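Local coordinates for protein putative glycosyltransferase (GalT1) (Streptococcus parasanguinis, PDB 4PHR) that binds UDP, here with manganese, through its GT-D-type domain, one piece of a longer protein, and is probably a glycosyltransferase, at residues Lys7-Ser10 with Glu11-Val14; Gln50-Glu54 with Lys55-Arg59; Glu137-Lys140 with Glu141-Arg144; Lys210-Val213 with Ala214-Thr218; Met238-Thr241 with Tyr242-Leu246. All blocks are in the same frame, centred on the assembly; numbering follows the deposited sequence.

Contact 1. Residues Lys7-Ser10 with Glu11-Val14; sequences KRLS and EIKV
Ile-12 folds back over the carbonyl oxygen of Leu-9. The turn of the chain sets its CB 3.5 Å from Leu-9 O. CG1 stands beside the backbone N and anti to the carbonyl carbon (chi1 -64°), which keeps it near that same oxygen, 3.6 Å from Leu-9 O. Farther out, CD1 slides past the oxygen and reaches the methyl CD2 of Leu-9 at 4.2 Å; the two side chains run side by side and point the same way, and both pack on Tyr-105 of helix 102-108 and on Phe-80. What brings them together is a type I beta turn, Leu-9 to Ile-12, which takes the chain off the end of helix 2-9; Ile-12 N closes it on Leu-9 O at 3.0 Å. One residue earlier, Glu-11 N bonds to Arg-8 O at 3.2 Å. The solvent side is polar. A water gives a hydrogen bond to Arg-8 O (2.7 Å); it also lies next to OE2 of the extended Glu-11, at a spacing so short that this second link is doubtful. Ser-10 OG turns back into the helix and donates to Lys-7 O at 2.6 Å, an oxygen that also accepts from Ser-10 N.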
loop_
_atom_site.group_PDB
_atom_site.type_symbol
_atom_site.label_atom_id
_atom_site.label_comp_id
_atom_site.label_asym_id
_atom_site.label_seq_id
_atom_site.Cartn_x
_atom_site.Cartn_y
_atom_site.Cartn_z
ATOM N N LYS A 7 -12.820 7.782 -21.453
ATOM C CA LYS A 7 -14.231 7.549 -21.159
ATOM C C LYS A 7 -14.528 6.073 -20.911
ATOM O O LYS A 7 -15.241 5.726 -19.963
ATOM C CB LYS A 7 -15.117 8.068 -22.293
ATOM C CG LYS A 7 -15.083 9.576 -22.461
ATOM C CD LYS A 7 -15.399 10.291 -21.159
ATOM C CE LYS A 7 -15.540 11.789 -21.381
ATOM N NZ LYS A 7 -15.500 12.557 -20.106
ATOM N N ARG A 8 -13.988 5.202 -21.762
ATOM C CA ARG A 8 -14.221 3.764 -21.618
ATOM C C ARG A 8 -13.687 3.227 -20.291
ATOM O O ARG A 8 -14.307 2.380 -19.655
ATOM C CB ARG A 8 -13.606 2.997 -22.793
ATOM C CG ARG A 8 -14.313 3.272 -24.112
ATOM C CD ARG A 8 -13.580 2.649 -25.281
ATOM N NE ARG A 8 -13.444 1.208 -25.114
ATOM C CZ ARG A 8 -12.517 0.464 -25.709
ATOM N NH1 ARG A 8 -11.629 1.025 -26.522
ATOM N NH2 ARG A 8 -12.480 -0.844 -25.487
ATOM N N LEU A 9 -12.535 3.730 -19.873
ATOM C CA LEU A 9 -11.909 3.286 -18.633
ATOM C C LEU A 9 -12.700 3.713 -17.396
ATOM O O LEU A 9 -12.527 3.152 -16.318
ATOM C CB LEU A 9 -10.458 3.775 -18.558
ATOM C CG LEU A 9 -9.503 3.032 -19.495
ATOM C CD1 LEU A 9 -8.223 3.813 -19.688
ATOM C CD2 LEU A 9 -9.222 1.636 -18.958
ATOM N N SER A 10 -13.577 4.703 -17.549
ATOM C CA SER A 10 -14.392 5.151 -16.421
ATOM C C SER A 10 -15.475 4.133 -16.063
ATOM O O SER A 10 -16.217 4.319 -15.102
ATOM C CB SER A 10 -14.978 6.548 -16.665
ATOM O OG SER A 10 -16.009 6.528 -17.632
ATOM N N GLU A 11 -15.555 3.048 -16.830
ATOM C CA GLU A 11 -16.401 1.920 -16.459
ATOM C C GLU A 11 -15.848 1.177 -15.243
ATOM O O GLU A 11 -16.583 0.465 -14.552
ATOM C CB GLU A 11 -16.559 0.964 -17.646
ATOM C CG GLU A 11 -17.593 -0.129 -17.438
ATOM C CD GLU A 11 -17.976 -0.826 -18.733
ATOM O OE1 GLU A 11 -19.022 -1.515 -18.753
ATOM O OE2 GLU A 11 -17.235 -0.687 -19.730
ATOM N N ILE A 12 -14.556 1.337 -14.976
ATOM C CA ILE A 12 -13.961 0.713 -13.798
ATOM C C ILE A 12 -14.475 1.436 -12.556
ATOM O O ILE A 12 -14.448 2.671 -12.475
ATOM C CB ILE A 12 -12.415 0.726 -13.848
ATOM C CG1 ILE A 12 -11.912 -0.118 -15.024
ATOM C CG2 ILE A 12 -11.835 0.181 -12.546
ATOM C CD1 ILE A 12 -10.419 0.024 -15.305
ATOM N N LYS A 13 -14.953 0.666 -11.589
ATOM C CA LYS A 13 -15.592 1.240 -10.420
ATOM C C LYS A 13 -14.775 0.994 -9.165
ATOM O O LYS A 13 -14.626 -0.140 -8.717
ATOM C CB LYS A 13 -17.000 0.668 -10.257
ATOM C CG LYS A 13 -17.935 1.109 -11.375
ATOM C CD LYS A 13 -19.268 0.384 -11.347
ATOM C CE LYS A 13 -19.128 -1.041 -11.859
ATOM N NZ LYS A 13 -18.628 -1.080 -13.270
ATOM N N VAL A 14 -14.252 2.077 -8.602
ATOM C CA VAL A 14 -13.442 2.010 -7.398
ATOM C C VAL A 14 -14.199 2.650 -6.235
ATOM O O VAL A 14 -14.772 3.732 -6.384
ATOM C CB VAL A 14 -12.112 2.765 -7.614
ATOM C CG1 VAL A 14 -11.328 2.875 -6.316
ATOM C CG2 VAL A 14 -11.283 2.086 -8.697
HETATM O O HOH W 1 -15.229 0.097 -20.847
#

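Contact 2. Residues Gln50-Glu54 with Lys55-Arg59; sequences QDYNE and KLAKR
Asn-53 caps helix 54-64 from the N-cap position: its OD1 accepts from Leu-56 N at 3.0 Å, a nearly straight bond (164°) with the donor tilted 20° from the plane of the side-chain carbonyl. The amide gets there because CG lies anti to the backbone N (chi1 179°), which swings OD1 over the first turn, where it also brushes Lys-55 CB. From the backbone of the same residue, Asn-53 O takes Ala-57 N at 2.9 Å, and Glu-54 O follows with Lys-58 N, the first helical bonds of the segment.

Around this cap come two side-chain contacts. The Tyr-52 ring lies obliquely against Ala-57, CE1 to CB 3.8 Å. Gln-50 and Leu-56 approach from opposite directions, with the aliphatic Gln-50 CG 3.7 Å from the methyl CD2 of Leu-56; the Gln-50 side chain comes within about 4 Å of the bound UDP.

Farther out, Phe-182 lies against both Asn-53 and Leu-56, while Pro-207 and Thr-208 of helix 206-218 touch Gln-50. The Gln-50 chain bends at chi2, and its NE2 donates to Asp-51 O at 2.9 Å, in the carbonyl plane and on a lone pair.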
loop_
_atom_site.group_PDB
_atom_site.type_symbol
_atom_site.label_atom_id
_atom_site.label_comp_id
_atom_site.label_asym_id
_atom_site.label_seq_id
_atom_site.Cartn_x
_atom_site.Cartn_y
_atom_site.Cartn_z
ATOM N N GLN A 50 12.207 -2.709 -6.537
ATOM C CA GLN A 50 12.014 -4.112 -6.912
ATOM C C GLN A 50 12.333 -4.387 -8.377
ATOM O O GLN A 50 11.644 -3.921 -9.285
ATOM C CB GLN A 50 10.593 -4.593 -6.577
ATOM C CG GLN A 50 10.324 -6.054 -6.950
ATOM C CD GLN A 50 11.200 -7.033 -6.176
ATOM O OE1 GLN A 50 11.191 -7.062 -4.937
ATOM N NE2 GLN A 50 11.962 -7.838 -6.905
ATOM N N ASP A 51 13.388 -5.164 -8.596
ATOM C CA ASP A 51 13.752 -5.609 -9.935
ATOM C C ASP A 51 12.670 -6.521 -10.508
ATOM O O ASP A 51 12.009 -7.263 -9.773
ATOM C CB ASP A 51 15.080 -6.375 -9.908
ATOM C CG ASP A 51 16.250 -5.517 -9.456
ATOM O OD1 ASP A 51 17.305 -6.089 -9.115
ATOM O OD2 ASP A 51 16.126 -4.271 -9.448
ATOM N N TYR A 52 12.506 -6.491 -11.825
ATOM C CA TYR A 52 11.614 -7.442 -12.470
ATOM C C TYR A 52 11.936 -8.875 -12.052
ATOM O O TYR A 52 13.099 -9.285 -11.986
ATOM C CB TYR A 52 11.645 -7.321 -13.997
ATOM C CG TYR A 52 10.784 -8.368 -14.672
ATOM C CD1 TYR A 52 9.398 -8.251 -14.676
ATOM C CD2 TYR A 52 11.347 -9.499 -15.255
ATOM C CE1 TYR A 52 8.599 -9.207 -15.262
ATOM C CE2 TYR A 52 10.551 -10.467 -15.850
ATOM C CZ TYR A 52 9.177 -10.315 -15.848
ATOM O OH TYR A 52 8.371 -11.266 -16.437
ATOM N N ASN A 53 10.884 -9.625 -11.775
ATOM C CA ASN A 53 11.002 -11.033 -11.442
ATOM C C ASN A 53 9.779 -11.737 -12.014
ATOM O O ASN A 53 8.650 -11.339 -11.744
ATOM C CB ASN A 53 11.090 -11.206 -9.922
ATOM C CG ASN A 53 11.192 -12.657 -9.504
ATOM O OD1 ASN A 53 10.224 -13.412 -9.603
ATOM N ND2 ASN A 53 12.364 -13.054 -9.026
ATOM N N GLU A 54 10.002 -12.766 -12.823
ATOM C CA GLU A 54 8.902 -13.418 -13.527
ATOM C C GLU A 54 7.913 -14.118 -12.604
ATOM O O GLU A 54 6.711 -14.092 -12.851
ATOM C CB GLU A 54 9.433 -14.401 -14.575
ATOM C CG GLU A 54 8.344 -14.995 -15.464
ATOM C CD GLU A 54 8.900 -15.752 -16.654
ATOM O OE1 GLU A 54 10.096 -16.115 -16.627
ATOM O OE2 GLU A 54 8.140 -15.980 -17.621
ATOM N N LYS A 55 8.410 -14.742 -11.539
ATOM C CA LYS A 55 7.523 -15.405 -10.589
ATOM C C LYS A 55 6.647 -14.383 -9.868
ATOM O O LYS A 55 5.454 -14.607 -9.659
ATOM C CB LYS A 55 8.327 -16.225 -9.577
ATOM C CG LYS A 55 8.996 -17.450 -10.174
ATOM C CD LYS A 55 9.767 -18.231 -9.112
ATOM C CE LYS A 55 10.111 -19.632 -9.592
ATOM N NZ LYS A 55 10.948 -19.612 -10.821
ATOM N N LEU A 56 7.246 -13.259 -9.488
ATOM C CA LEU A 56 6.499 -12.176 -8.864
ATOM C C LEU A 56 5.433 -11.647 -9.828
ATOM O O LEU A 56 4.275 -11.458 -9.450
ATOM C CB LEU A 56 7.460 -11.055 -8.458
ATOM C CG LEU A 56 6.843 -9.764 -7.918
ATOM C CD1 LEU A 56 5.901 -10.040 -6.747
ATOM C CD2 LEU A 56 7.940 -8.779 -7.514
ATOM N N ALA A 57 5.824 -11.418 -11.076
ATOM C CA ALA A 57 4.892 -10.899 -12.069
ATOM C C ALA A 57 3.688 -11.833 -12.227
ATOM O O ALA A 57 2.546 -11.385 -12.278
ATOM C CB ALA A 57 5.596 -10.685 -13.402
ATOM N N LYS A 58 3.953 -13.135 -12.301
ATOM C CA LYS A 58 2.887 -14.115 -12.424
ATOM C C LYS A 58 1.949 -14.140 -11.211
ATOM O O LYS A 58 0.723 -14.182 -11.365
ATOM C CB LYS A 58 3.478 -15.503 -12.689
ATOM C CG LYS A 58 2.445 -16.600 -12.801
ATOM C CD LYS A 58 3.106 -17.931 -13.147
ATOM C CE LYS A 58 2.098 -19.070 -13.151
ATOM N NZ LYS A 58 1.117 -18.950 -14.265
ATOM N N ARG A 59 2.514 -14.102 -10.002
ATOM C CA ARG A 59 1.692 -14.064 -8.790
ATOM C C ARG A 59 0.798 -12.824 -8.786
ATOM O O ARG A 59 -0.389 -12.909 -8.465
ATOM C CB ARG A 59 2.557 -14.084 -7.525
ATOM C CG ARG A 59 3.129 -15.457 -7.189
ATOM C CD ARG A 59 2.031 -16.499 -6.921
ATOM N NE ARG A 59 1.333 -16.293 -5.651
ATOM C CZ ARG A 59 0.024 -16.073 -5.533
ATOM N NH1 ARG A 59 -0.754 -16.031 -6.606
ATOM N NH2 ARG A 59 -0.514 -15.896 -4.337
#

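Contact 3. Residues Glu137-Lys140 with Glu141-Arg144; sequences ESLK and ELWR
Trp-143 lays one face of its indole against the last backbone atoms of helix 132-140. Leu-139 O and Lys-140 CA each stand 3.5 Å above the ring plane, both offset toward its rim, and the Lys-140 CA makes a CH-pi contact with the five-membered ring, 4.0 Å from its centroid. The Trp-143 side chain takes the crowded position between the backbone N and the carbonyl carbon (chi1 52°), which folds the ring back over the chain. This is the tight part. Lys-140 adds its CG, 3.8 Å from Trp-143 CZ2, while Leu-139 CB touches CH2 on the six-membered ring. Nearby, Leu-142 curls round the oxygen of Leu-139: its CB is 3.1 Å from Leu-139 O, and its N bonds to that oxygen at 2.9 Å. Trp-143 N likewise reaches Lys-140 O, so bonds three residues apart carry the chain off the helix.

The other side is loose and watery. Glu-141 N splits two weak bonds between Glu-137 O and Ser-138 O. A water lies within bonding distance of both Glu-137 O and Glu-141 OE2, but more acceptors surround it than it has protons, so it cannot be said to serve both. Glu-141 OE2 also forms a long, weak salt bridge with Arg-144 NE (3.4 Å).

Both sides belong to the passage from helix 132-140 to strand 147-153. Helix 17-27 covers Leu-139 through Leu-21, Lys-140 NZ bonds to Tyr-233 of helix 229-238, and Trp-143 NE1 is held by Leu-164 O, with Phe-165 meeting the indole edge-to-face.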
loop_
_atom_site.group_PDB
_atom_site.type_symbol
_atom_site.label_atom_id
_atom_site.label_comp_id
_atom_site.label_asym_id
_atom_site.label_seq_id
_atom_site.Cartn_x
_atom_site.Cartn_y
_atom_site.Cartn_z
ATOM N N GLU A 137 -8.322 9.316 10.642
ATOM C CA GLU A 137 -9.060 8.842 11.803
ATOM C C GLU A 137 -9.720 7.500 11.506
ATOM O O GLU A 137 -9.716 6.600 12.345
ATOM C CB GLU A 137 -10.101 9.870 12.256
ATOM C CG GLU A 137 -9.514 11.187 12.752
ATOM C CD GLU A 137 -8.846 11.071 14.113
ATOM O OE1 GLU A 137 -8.001 10.167 14.299
ATOM O OE2 GLU A 137 -9.169 11.890 15.001
ATOM N N SER A 138 -10.270 7.354 10.303
ATOM C CA SER A 138 -10.886 6.087 9.931
ATOM C C SER A 138 -9.849 4.978 9.792
ATOM O O SER A 138 -10.076 3.848 10.222
ATOM C CB SER A 138 -11.706 6.223 8.650
ATOM O OG SER A 138 -12.309 4.988 8.312
ATOM N N LEU A 139 -8.707 5.306 9.201
ATOM C CA LEU A 139 -7.607 4.354 9.111
ATOM C C LEU A 139 -7.187 3.860 10.497
ATOM O O LEU A 139 -7.037 2.662 10.710
ATOM C CB LEU A 139 -6.406 4.982 8.400
ATOM C CG LEU A 139 -6.429 4.939 6.873
ATOM C CD1 LEU A 139 -5.461 5.962 6.291
ATOM C CD2 LEU A 139 -6.105 3.536 6.378
ATOM N N LYS A 140 -7.001 4.786 11.438
ATOM C CA LYS A 140 -6.511 4.431 12.770
ATOM C C LYS A 140 -7.457 3.464 13.478
ATOM O O LYS A 140 -7.025 2.648 14.290
ATOM C CB LYS A 140 -6.297 5.685 13.619
ATOM C CG LYS A 140 -5.061 6.493 13.234
ATOM C CD LYS A 140 -5.039 7.837 13.959
ATOM C CE LYS A 140 -3.798 8.635 13.597
ATOM N NZ LYS A 140 -3.751 9.955 14.292
ATOM N N GLU A 141 -8.745 3.546 13.162
ATOM C CA GLU A 141 -9.711 2.640 13.767
ATOM C C GLU A 141 -9.459 1.184 13.381
ATOM O O GLU A 141 -9.918 0.269 14.063
ATOM C CB GLU A 141 -11.152 3.058 13.443
ATOM C CG GLU A 141 -11.578 4.368 14.099
ATOM C CD GLU A 141 -11.457 4.344 15.618
ATOM O OE1 GLU A 141 -11.646 3.265 16.221
ATOM O OE2 GLU A 141 -11.168 5.405 16.213
ATOM N N LEU A 142 -8.711 0.965 12.300
ATOM C CA LEU A 142 -8.354 -0.391 11.902
ATOM C C LEU A 142 -7.488 -1.082 12.950
ATOM O O LEU A 142 -7.591 -2.290 13.145
ATOM C CB LEU A 142 -7.636 -0.402 10.544
ATOM C CG LEU A 142 -8.460 0.019 9.326
ATOM C CD1 LEU A 142 -7.589 0.051 8.081
ATOM C CD2 LEU A 142 -9.628 -0.924 9.129
ATOM N N TRP A 143 -6.638 -0.318 13.631
ATOM C CA TRP A 143 -5.676 -0.921 14.554
ATOM C C TRP A 143 -5.847 -0.515 16.019
ATOM O O TRP A 143 -5.125 -1.003 16.882
ATOM C CB TRP A 143 -4.233 -0.682 14.094
ATOM C CG TRP A 143 -3.886 0.744 13.793
ATOM C CD1 TRP A 143 -3.608 1.733 14.692
ATOM C CD2 TRP A 143 -3.750 1.329 12.496
ATOM N NE1 TRP A 143 -3.320 2.904 14.032
ATOM C CE2 TRP A 143 -3.394 2.681 12.681
ATOM C CE3 TRP A 143 -3.895 0.840 11.192
ATOM C CZ2 TRP A 143 -3.184 3.553 11.612
ATOM C CZ3 TRP A 143 -3.682 1.703 10.129
ATOM C CH2 TRP A 143 -3.326 3.048 10.347
ATOM N N ARG A 144 -6.822 0.341 16.317
ATOM C CA ARG A 144 -7.048 0.731 17.702
ATOM C C ARG A 144 -7.355 -0.507 18.535
ATOM O O ARG A 144 -8.258 -1.273 18.206
ATOM C CB ARG A 144 -8.199 1.733 17.817
ATOM C CG ARG A 144 -8.494 2.131 19.266
ATOM C CD ARG A 144 -9.820 2.863 19.419
ATOM N NE ARG A 144 -9.727 4.279 19.071
ATOM C CZ ARG A 144 -9.321 5.233 19.906
ATOM N NH1 ARG A 144 -8.954 4.931 21.145
ATOM N NH2 ARG A 144 -9.279 6.494 19.500
HETATM O O HOH W 2 -9.275 7.281 15.059
#

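Contact 4. Residues Lys210-Val213 with Ala214-Thr218; sequences KVLV and ADLTT
Leu-212 and Leu-216 lie side by side on one flank of helix 206-218, one turn apart and pointing the same way, with Leu-212 CG 3.7 Å from Leu-216 CD2. Leu-216 CB also rests close to Leu-212 O, and the oxygen accepts from Leu-216 N at 2.9 Å, nearly along the C=O axis. Val-211 and Asp-215 form a similar parallel pair, CG1 to OD2 3.9 Å; the carboxylate's OD2 is bonded to the hydroxyl of Tyr-185.

Val-213 and Thr-217 are set differently, their side chains crossing at a slant. Thr-217 OG1 stands beside its backbone N (chi1 -60°), a setting that turns the hydroxyl back to donate to Val-213 O at 2.7 Å. Thr-217 N reaches the same oxygen at 2.9 Å from the opposite face of the carbonyl plane, so two bonds grip it. Thr-218 repeats the arrangement on Ala-214 O.

Lys-210 NZ makes salt bridges to UDP O2A and to Asp-225. The helix is the crossover of the beta-alpha-beta unit 200-204, 206-218, 223-225: Leu-212, Val-213 and Leu-216 touch strand 200-204, the last two also strand 223-225, Leu-189 of helix 185-195 touches both leucines, and helix 54-64 packs against Val-211 and Ala-214.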
loop_
_atom_site.group_PDB
_atom_site.type_symbol
_atom_site.label_atom_id
_atom_site.label_comp_id
_atom_site.label_asym_id
_atom_site.label_seq_id
_atom_site.Cartn_x
_atom_site.Cartn_y
_atom_site.Cartn_z
ATOM N N LYS A 210 1.924 -7.554 -1.786
ATOM C CA LYS A 210 0.679 -8.055 -2.362
ATOM C C LYS A 210 0.645 -9.583 -2.325
ATOM O O LYS A 210 -0.392 -10.196 -2.033
ATOM C CB LYS A 210 0.480 -7.531 -3.781
ATOM C CG LYS A 210 0.272 -6.002 -3.853
ATOM C CD LYS A 210 1.596 -5.263 -3.872
ATOM C CE LYS A 210 1.461 -3.747 -4.054
ATOM N NZ LYS A 210 1.277 -2.962 -2.799
ATOM N N VAL A 211 1.782 -10.198 -2.623
ATOM C CA VAL A 211 1.872 -11.651 -2.609
ATOM C C VAL A 211 1.732 -12.148 -1.172
ATOM O O VAL A 211 1.026 -13.125 -0.904
ATOM C CB VAL A 211 3.194 -12.146 -3.224
ATOM C CG1 VAL A 211 3.222 -13.680 -3.280
ATOM C CG2 VAL A 211 3.369 -11.566 -4.625
ATOM N N LEU A 212 2.391 -11.459 -0.248
ATOM C CA LEU A 212 2.312 -11.821 1.161
ATOM C C LEU A 212 0.867 -11.764 1.651
ATOM O O LEU A 212 0.378 -12.708 2.277
ATOM C CB LEU A 212 3.192 -10.888 2.001
ATOM C CG LEU A 212 3.351 -11.255 3.480
ATOM C CD1 LEU A 212 3.950 -12.648 3.608
ATOM C CD2 LEU A 212 4.209 -10.229 4.213
ATOM N N VAL A 213 0.172 -10.665 1.365
ATOM C CA VAL A 213 -1.219 -10.537 1.804
ATOM C C VAL A 213 -2.095 -11.645 1.203
ATOM O O VAL A 213 -2.907 -12.256 1.894
ATOM C CB VAL A 213 -1.787 -9.129 1.486
ATOM C CG1 VAL A 213 -3.305 -9.104 1.649
ATOM C CG2 VAL A 213 -1.123 -8.078 2.387
ATOM N N ALA A 214 -1.925 -11.906 -0.088
ATOM C CA ALA A 214 -2.686 -12.960 -0.754
ATOM C C ALA A 214 -2.479 -14.308 -0.070
ATOM O O ALA A 214 -3.445 -15.017 0.223
ATOM C CB ALA A 214 -2.311 -13.037 -2.223
ATOM N N ASP A 215 -1.225 -14.659 0.201
ATOM C CA ASP A 215 -0.928 -15.960 0.807
ATOM C C ASP A 215 -1.384 -16.052 2.266
ATOM O O ASP A 215 -1.844 -17.102 2.710
ATOM C CB ASP A 215 0.561 -16.298 0.690
ATOM C CG ASP A 215 0.984 -16.631 -0.737
ATOM O OD1 ASP A 215 0.104 -16.857 -1.604
ATOM O OD2 ASP A 215 2.209 -16.683 -0.988
ATOM N N LEU A 216 -1.238 -14.963 3.019
ATOM C CA LEU A 216 -1.693 -14.907 4.410
ATOM C C LEU A 216 -3.215 -15.062 4.476
ATOM O O LEU A 216 -3.749 -15.703 5.382
ATOM C CB LEU A 216 -1.291 -13.572 5.046
ATOM C CG LEU A 216 -0.200 -13.386 6.103
ATOM C CD1 LEU A 216 0.709 -14.595 6.305
ATOM C CD2 LEU A 216 0.602 -12.115 5.792
ATOM N N THR A 217 -3.906 -14.457 3.516
ATOM C CA THR A 217 -5.364 -14.508 3.434
ATOM C C THR A 217 -5.855 -15.923 3.147
ATOM O O THR A 217 -6.872 -16.364 3.694
ATOM C CB THR A 217 -5.883 -13.543 2.345
ATOM O OG1 THR A 217 -5.475 -12.210 2.668
ATOM C CG2 THR A 217 -7.402 -13.590 2.238
ATOM N N THR A 218 -5.123 -16.634 2.297
ATOM C CA THR A 218 -5.449 -18.023 1.978
ATOM C C THR A 218 -5.283 -18.907 3.213
ATOM O O THR A 218 -5.941 -19.945 3.342
ATOM C CB THR A 218 -4.564 -18.542 0.830
ATOM O OG1 THR A 218 -4.834 -17.787 -0.358
ATOM C CG2 THR A 218 -4.837 -20.008 0.559
#

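Contact 5. Residues Met238-Thr241 with Tyr242-Leu246; sequences MGAT and YKVKL
Met-238 SD presses on the methyl CG1 of Val-244 at 3.5 Å, a close approach for a sulfur and a methyl group, at the mouth of a surface loop. The methionine CG lies between the backbone N and the carbonyl carbon (chi1 72°), which directs the side chain toward Val-244; the two side chains meet at a slant. Ala-240 CB touches the same methyl, Val-244 CG1, at 4.2 Å.

The loop starts with a Schellman motif. Gly-239 leaves the helix with positive phi (65°), a value that glycine takes readily, and the chain then runs through Ala-240 and Thr-241 before it turns back. An inverse gamma turn centred on Lys-243 bends it again and brings Val-244 round to face Met-238. At the far bend, Thr-241 OG1 lies in the plane of the Tyr-242 ring, at its edge, 3.9 Å from CD1.

Farther out, Trp-235 of the helix donates through NE1 to Val-244 O, and Tyr-123 OH bonds to Ala-240 O. Between the segments themselves the chemistry is apolar packing without polar bonds, and Tyr-242 N is buried with no partner in the model; the bend probably owes its shape to backbone turns and to anchors from neighbouring residues.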
loop_
_atom_site.group_PDB
_atom_site.type_symbol
_atom_site.label_atom_id
_atom_site.label_comp_id
_atom_site.label_asym_id
_atom_site.label_seq_id
_atom_site.Cartn_x
_atom_site.Cartn_y
_atom_site.Cartn_z
ATOM N N MET A 238 2.597 17.702 9.217
ATOM C CA MET A 238 3.359 18.941 9.070
ATOM C C MET A 238 2.665 19.955 8.159
ATOM O O MET A 238 3.175 21.056 7.943
ATOM C CB MET A 238 4.794 18.657 8.602
ATOM C CG MET A 238 4.915 18.204 7.155
ATOM S SD MET A 238 6.567 17.592 6.747
ATOM C CE MET A 238 7.580 18.722 7.682
ATOM N N GLY A 239 1.494 19.587 7.638
ATOM C CA GLY A 239 0.750 20.460 6.747
ATOM C C GLY A 239 1.477 20.716 5.441
ATOM O O GLY A 239 1.337 21.785 4.836
ATOM N N ALA A 240 2.237 19.720 4.991
ATOM C CA ALA A 240 3.010 19.844 3.760
ATOM C C ALA A 240 2.128 20.132 2.550
ATOM O O ALA A 240 1.016 19.617 2.436
ATOM C CB ALA A 240 3.836 18.591 3.521
ATOM N N THR A 241 2.637 20.954 1.642
ATOM C CA THR A 241 1.920 21.245 0.408
ATOM C C THR A 241 2.564 20.532 -0.775
ATOM O O THR A 241 1.974 20.433 -1.852
ATOM C CB THR A 241 1.861 22.757 0.139
ATOM O OG1 THR A 241 3.184 23.303 0.191
ATOM C CG2 THR A 241 1.003 23.444 1.190
ATOM N N TYR A 242 3.780 20.033 -0.565
ATOM C CA TYR A 242 4.497 19.279 -1.585
ATOM C C TYR A 242 5.208 18.106 -0.924
ATOM O O TYR A 242 5.281 18.039 0.297
ATOM C CB TYR A 242 5.503 20.179 -2.310
ATOM C CG TYR A 242 6.703 20.580 -1.474
ATOM C CD1 TYR A 242 6.637 21.652 -0.592
ATOM C CD2 TYR A 242 7.904 19.889 -1.574
ATOM C CE1 TYR A 242 7.733 22.023 0.170
ATOM C CE2 TYR A 242 9.006 20.251 -0.816
ATOM C CZ TYR A 242 8.914 21.318 0.054
ATOM O OH TYR A 242 10.007 21.681 0.809
ATOM N N LYS A 243 5.729 17.185 -1.729
ATOM C CA LYS A 243 6.402 15.999 -1.204
ATOM C C LYS A 243 7.789 16.310 -0.648
ATOM O O LYS A 243 8.788 16.258 -1.367
ATOM C CB LYS A 243 6.480 14.908 -2.275
ATOM C CG LYS A 243 5.116 14.377 -2.674
ATOM C CD LYS A 243 5.213 13.277 -3.710
ATOM C CE LYS A 243 3.838 12.940 -4.260
ATOM N NZ LYS A 243 3.897 11.907 -5.330
ATOM N N VAL A 244 7.838 16.628 0.639
ATOM C CA VAL A 244 9.085 17.009 1.286
ATOM C C VAL A 244 9.849 15.778 1.761
ATOM O O VAL A 244 9.265 14.810 2.238
ATOM C CB VAL A 244 8.839 17.985 2.462
ATOM C CG1 VAL A 244 7.891 17.374 3.471
ATOM C CG2 VAL A 244 10.147 18.384 3.124
ATOM N N LYS A 245 11.164 15.809 1.610
ATOM C CA LYS A 245 11.977 14.674 1.999
ATOM C C LYS A 245 12.025 14.566 3.518
ATOM O O LYS A 245 12.271 15.548 4.217
ATOM C CB LYS A 245 13.393 14.824 1.444
ATOM C CG LYS A 245 14.243 13.580 1.603
ATOM C CD LYS A 245 15.660 13.830 1.136
ATOM C CE LYS A 245 16.495 12.563 1.212
ATOM N NZ LYS A 245 15.968 11.503 0.306
ATOM N N LEU A 246 11.767 13.368 4.029
ATOM C CA LEU A 246 11.968 13.096 5.439
ATOM C C LEU A 246 13.433 12.697 5.608
ATOM O O LEU A 246 14.018 12.057 4.735
ATOM C CB LEU A 246 11.014 11.994 5.903
ATOM C CG LEU A 246 9.568 12.244 5.451
ATOM C CD1 LEU A 246 8.663 11.057 5.740
ATOM C CD2 LEU A 246 9.006 13.521 6.067
#

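The five contacts follow one another along the chain, and contacts 2 to 5 belong to the GT-D fold. Only contacts 2 and 4 touch: helices 54-64 and 206-218 meet through the salt bridge from Arg-59 NH2 to Asp-215 OD1 (3.0 Å), and Leu-56 CD1 packs on Val-211 CG2 (3.6 Å). This joined pair flanks the nucleotide site, Gln-50 of contact 2 and Lys-210 of contact 4 both coming close to the UDP. Across the chain's centre, contact 3 lies opposite contact 2, their centres about 32 Å apart, and contact 5 opposite contact 4; both shape loops that follow helices, contact 3 leading into the five-stranded parallel sheet. Contact 1, following helix 2-9, lies away from the UDP site.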